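Local coordinates for protein autotransporter adhesin (PDB 4ERR) that probably directs a toxin effector to membranes, being the four-helical-bundle membrane localization domain of a Vibrio vulnificus MARTX effector, at residues 31-35 with 46-50. Sequence-based numbering, arbitrary orientation.
Sequences QLDLV and ASFEL
Gln31 reaches across to helix 41-60 and donates from NE2 to the carbonyl O of Ala46, 3.1 Å away, with an N-H...O angle of 155°. The donor lies in the carbonyl plane, on a lone pair, well off the C=O direction, while the oxygen sits somewhat out of the Gln31 amide plane. The same oxygen also accepts the helical bond from Leu50 N, so two donors grip it. Gln31 gets there with CG anti to the backbone N and a bend at chi2 (67°), which lays CG against Leu50 CA at 3.7 Å and turns the amide back along the partner helix toward Ala46. One turn on, Val35 points its CG2 at Ala46, 3.8 Å from CB, and its CG1 lies 3.6 Å from Ser47 OG, a hydroxyl already bonded to Gln43 O. Leu50 closes the apolar side: its CD2 touches Leu32 CD1 at 3.7 Å, their side chains slanting across each other, and the same methyl lies 3.9 Å from Val35 CG2. Phe5 and Val77 of the second subunit pack on Leu32 and Leu50, respectively. Segments 31-35 and 46-50 run antiparallel at 157°, their axes 8.9 Å apart at closest, near the turn of the hairpin made by helices 7-37 and 41-60. Its chemistry is split: the leucines carry the apolar side on to the second subunit, while the amide of the partly exposed Gln31 ties one helix to the backbone of the other.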
loop_
_atom_site.group_PDB
_atom_site.type_symbol
_atom_site.label_atom_id
_atom_site.label_comp_id
_atom_site.label_asym_id
_atom_site.label_seq_id
_atom_site.Cartn_x
_atom_site.Cartn_y
_atom_site.Cartn_z
ATOM N N GLN B 31 -1.189 -11.381 15.921
ATOM C CA GLN B 31 -2.255 -12.365 16.081
ATOM C C GLN B 31 -1.986 -13.629 15.257
ATOM O O GLN B 31 -2.302 -14.756 15.697
ATOM C CB GLN B 31 -3.586 -11.760 15.694
ATOM C CG GLN B 31 -4.761 -12.653 16.015
ATOM C CD GLN B 31 -4.977 -12.851 17.513
ATOM O OE1 GLN B 31 -4.633 -11.987 18.350
ATOM N NE2 GLN B 31 -5.558 -13.995 17.862
ATOM N N LEU B 32 -1.377 -13.459 14.083
ATOM C CA LEU B 32 -0.994 -14.606 13.265
ATOM C C LEU B 32 0.042 -15.470 13.994
ATOM O O LEU B 32 -0.042 -16.700 13.974
ATOM C CB LEU B 32 -0.481 -14.119 11.904
ATOM C CG LEU B 32 -0.049 -15.182 10.901
ATOM C CD1 LEU B 32 -1.234 -16.116 10.626
ATOM C CD2 LEU B 32 0.403 -14.527 9.587
ATOM N N ASP B 33 1.014 -14.843 14.646
ATOM C CA ASP B 33 1.963 -15.604 15.447
ATOM C C ASP B 33 1.237 -16.354 16.566
ATOM O O ASP B 33 1.558 -17.507 16.813
ATOM C CB ASP B 33 3.061 -14.700 16.014
ATOM C CG ASP B 33 4.231 -14.512 15.070
ATOM O OD1 ASP B 33 4.597 -15.444 14.302
ATOM O OD2 ASP B 33 4.815 -13.438 15.142
ATOM N N LEU B 34 0.246 -15.717 17.218
ATOM C CA LEU B 34 -0.543 -16.431 18.261
ATOM C C LEU B 34 -1.243 -17.666 17.688
ATOM O O LEU B 34 -1.250 -18.724 18.324
ATOM C CB LEU B 34 -1.563 -15.526 18.968
ATOM C CG LEU B 34 -0.927 -14.419 19.823
ATOM C CD1 LEU B 34 -2.036 -13.619 20.504
ATOM C CD2 LEU B 34 0.060 -14.995 20.863
ATOM N N VAL B 35 -1.812 -17.541 16.480
ATOM C CA VAL B 35 -2.472 -18.674 15.841
ATOM C C VAL B 35 -1.479 -19.855 15.727
ATOM O O VAL B 35 -1.792 -20.974 16.108
ATOM C CB VAL B 35 -3.053 -18.305 14.442
ATOM C CG1 VAL B 35 -3.482 -19.560 13.696
ATOM C CG2 VAL B 35 -4.240 -17.289 14.552
ATOM N N ALA B 46 -8.007 -18.173 18.433
ATOM C CA ALA B 46 -7.073 -17.199 17.904
ATOM C C ALA B 46 -7.365 -16.919 16.419
ATOM O O ALA B 46 -7.186 -15.778 15.947
ATOM C CB ALA B 46 -5.618 -17.695 18.094
ATOM N N SER B 47 -7.796 -17.960 15.692
ATOM C CA SER B 47 -8.089 -17.836 14.271
ATOM C C SER B 47 -9.318 -16.983 14.023
ATOM O O SER B 47 -9.333 -16.165 13.119
ATOM C CB SER B 47 -8.244 -19.214 13.625
ATOM O OG SER B 47 -7.021 -19.917 13.715
ATOM N N PHE B 48 -10.344 -17.123 14.864
ATOM C CA PHE B 48 -11.490 -16.220 14.747
ATOM C C PHE B 48 -11.096 -14.768 14.923
ATOM O O PHE B 48 -11.555 -13.889 14.194
ATOM C CB PHE B 48 -12.580 -16.570 15.757
ATOM C CG PHE B 48 -13.480 -17.681 15.302
ATOM C CD1 PHE B 48 -14.501 -17.420 14.396
ATOM C CD2 PHE B 48 -13.299 -18.987 15.745
ATOM C CE1 PHE B 48 -15.350 -18.430 13.969
ATOM C CE2 PHE B 48 -14.172 -20.024 15.309
ATOM C CZ PHE B 48 -15.180 -19.735 14.417
ATOM N N GLU B 49 -10.239 -14.498 15.896
ATOM C CA GLU B 49 -9.849 -13.127 16.137
ATOM C C GLU B 49 -8.929 -12.585 15.053
ATOM O O GLU B 49 -8.990 -11.395 14.729
ATOM C CB GLU B 49 -9.248 -12.944 17.523
ATOM C CG GLU B 49 -9.463 -11.555 18.018
ATOM C CD GLU B 49 -10.965 -11.214 18.283
ATOM O OE1 GLU B 49 -11.841 -12.101 18.286
ATOM O OE2 GLU B 49 -11.271 -10.054 18.505
ATOM N N LEU B 50 -8.099 -13.451 14.474
ATOM C CA LEU B 50 -7.292 -13.062 13.323
ATOM C C LEU B 50 -8.206 -12.615 12.166
ATOM O O LEU B 50 -7.991 -11.566 11.556
ATOM C CB LEU B 50 -6.403 -14.225 12.882
ATOM C CG LEU B 50 -5.582 -14.017 11.623
ATOM C CD1 LEU B 50 -4.650 -12.834 11.776
ATOM C CD2 LEU B 50 -4.817 -15.292 11.311
#